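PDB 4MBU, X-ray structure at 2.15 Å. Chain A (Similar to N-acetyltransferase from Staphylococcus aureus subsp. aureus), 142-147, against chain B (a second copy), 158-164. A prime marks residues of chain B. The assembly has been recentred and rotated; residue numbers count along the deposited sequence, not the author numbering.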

# COMPACT_ATOMS: atom_id res chain seq x y z
N GLY A 142 -5.18 4.82 -2.37
CA GLY A 142 -5.99 4.24 -1.31
C GLY A 142 -6.39 2.81 -1.58
O GLY A 142 -6.10 2.28 -2.66
N THR A 143 -7.05 2.20 -0.61
CA THR A 143 -7.52 0.82 -0.73
C THR A 143 -8.89 0.65 -0.07
O THR A 143 -9.05 0.87 1.13
CB THR A 143 -6.55 -0.16 -0.06
OG1 THR A 143 -5.27 -0.06 -0.69
CG2 THR A 143 -7.07 -1.60 -0.20
N LEU A 144 -9.88 0.25 -0.86
CA LEU A 144 -11.21 -0.02 -0.31
C LEU A 144 -11.29 -1.50 -0.00
O LEU A 144 -11.19 -2.35 -0.90
CB LEU A 144 -12.28 0.40 -1.30
CG LEU A 144 -12.43 1.90 -1.52
CD1 LEU A 144 -13.09 2.15 -2.82
CD2 LEU A 144 -13.28 2.49 -0.43
N THR A 145 -11.46 -1.82 1.28
CA THR A 145 -11.42 -3.21 1.73
C THR A 145 -12.80 -3.85 1.66
O THR A 145 -13.81 -3.20 1.96
CB THR A 145 -10.89 -3.31 3.17
OG1 THR A 145 -11.75 -2.56 4.03
CG2 THR A 145 -9.48 -2.75 3.26
N ASN A 146 -12.84 -5.13 1.27
CA ASN A 146 -14.09 -5.88 1.20
C ASN A 146 -15.13 -5.25 0.29
O ASN A 146 -16.32 -5.31 0.59
CB ASN A 146 -14.69 -6.07 2.60
CG ASN A 146 -13.71 -6.72 3.57
OD1 ASN A 146 -12.99 -7.64 3.20
ND2 ASN A 146 -13.67 -6.22 4.80
N VAL A 147 -14.69 -4.65 -0.82
CA VAL A 147 -15.64 -4.05 -1.75
C VAL A 147 -16.11 -5.06 -2.76
O VAL A 147 -17.17 -4.87 -3.37
CB VAL A 147 -15.08 -2.84 -2.56
CG1 VAL A 147 -15.00 -1.62 -1.71
CG2 VAL A 147 -13.73 -3.19 -3.19
N ALA B 158 -11.97 12.20 -1.03
CA ALA B 158 -11.61 11.26 0.02
C ALA B 158 -12.62 10.13 0.06
O ALA B 158 -13.82 10.36 -0.02
CB ALA B 158 -11.57 11.97 1.37
N PHE B 159 -12.16 8.89 0.17
CA PHE B 159 -13.09 7.78 0.30
C PHE B 159 -13.11 7.36 1.75
O PHE B 159 -12.05 7.20 2.35
CB PHE B 159 -12.65 6.61 -0.59
CG PHE B 159 -13.21 6.65 -1.98
CD1 PHE B 159 -12.37 6.48 -3.08
CD2 PHE B 159 -14.56 6.84 -2.20
CE1 PHE B 159 -12.88 6.50 -4.38
CE2 PHE B 159 -15.08 6.87 -3.50
CZ PHE B 159 -14.24 6.70 -4.59
N TYR B 160 -14.30 7.21 2.32
CA TYR B 160 -14.47 6.73 3.69
C TYR B 160 -15.33 5.48 3.70
O TYR B 160 -16.33 5.40 3.00
CB TYR B 160 -15.08 7.82 4.58
CG TYR B 160 -14.05 8.79 5.11
CD1 TYR B 160 -13.54 8.64 6.39
CD2 TYR B 160 -13.58 9.84 4.32
CE1 TYR B 160 -12.58 9.52 6.88
CE2 TYR B 160 -12.62 10.72 4.81
CZ TYR B 160 -12.13 10.55 6.09
OH TYR B 160 -11.18 11.41 6.58
N GLU B 161 -14.94 4.48 4.49
CA GLU B 161 -15.69 3.23 4.45
C GLU B 161 -16.04 2.69 5.82
O GLU B 161 -15.28 2.81 6.79
CB GLU B 161 -14.95 2.16 3.62
CG GLU B 161 -13.65 1.65 4.23
CD GLU B 161 -13.00 0.58 3.36
OE1 GLU B 161 -11.76 0.47 3.39
OE2 GLU B 161 -13.72 -0.16 2.66
N LEU B 162 -17.21 2.07 5.89
CA LEU B 162 -17.66 1.41 7.11
C LEU B 162 -17.91 -0.06 6.80
O LEU B 162 -18.64 -0.40 5.85
CB LEU B 162 -18.95 2.07 7.60
CG LEU B 162 -19.63 1.43 8.81
CD1 LEU B 162 -18.74 1.52 10.04
CD2 LEU B 162 -20.97 2.11 9.08
N ASP B 163 -17.28 -0.93 7.58
CA ASP B 163 -17.57 -2.37 7.51
C ASP B 163 -18.87 -2.63 8.27
O ASP B 163 -18.97 -2.38 9.48
CB ASP B 163 -16.42 -3.19 8.13
CG ASP B 163 -16.56 -4.69 7.87
OD1 ASP B 163 -17.67 -5.17 7.51
OD2 ASP B 163 -15.55 -5.41 8.02
N LEU B 164 -19.90 -3.10 7.57
CA LEU B 164 -21.21 -3.27 8.18
C LEU B 164 -21.36 -4.55 9.03
O LEU B 164 -22.37 -4.72 9.72
CB LEU B 164 -22.31 -3.21 7.12
CG LEU B 164 -22.39 -1.91 6.31
CD1 LEU B 164 -23.32 -2.11 5.14
CD2 LEU B 164 -22.88 -0.77 7.19

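This is a small contact between two strands of neighbouring subunits, bridged by side chains and centred on one carboxylate, that of Glu161′, which receives hydrogen bonds from Thr145. The axes of strand 142-144 and strand 158-163′ run in broadly the same direction, 32° apart, but approach no closer than 8.4 Å. The nearest CA atoms of Leu144 and Glu161′ are 7.3 Å apart, too far for the backbone-to-backbone hydrogen bonds of a continuous sheet, so side chains must span the gap. Together the two stretches bury 276 Å².

Glu161′ does most of the spanning. Its CA-to-CB bond points toward chain A, and chi1 of 68° (p) with chi2 of 179° (t) extends the carboxylate to the corner where chain A turns at Thr145 and Asn146. There Thr145 N donates to Glu161′ OE1 at 3.1 Å with an N-H...O angle of 175°, a nearly linear bond. The same Thr145 N lies 3.1 Å from Glu161′ OE2, but the angle of 128° makes that bond weak. Thr145 OG1, in the p rotamer, adds a hydrogen bond to Glu161′ OE1, also at 3.1 Å, so one oxygen accepts from both the amide and the hydroxyl of a single residue. Not every short distance here is favourable: Thr145 O and Glu161′ OE2 sit 3.1 Å apart as two acceptors, without a hydrogen bond.

Beside this polar cluster lies an apolar contact. Leu144 points sideways at its CA-to-CB bond, yet its end comes nearer to chain B: Leu144 CD2 is 4.2 Å from Phe159′ CB, and Leu144 CD1 lies over one face of the Phe159′ ring. Further along, Asn146 ND2 and Asp163′ OD2 are 3.8 Å apart, a looser polar approach; Asp163′ OD2 is hydrogen-bonded elsewhere in the structure.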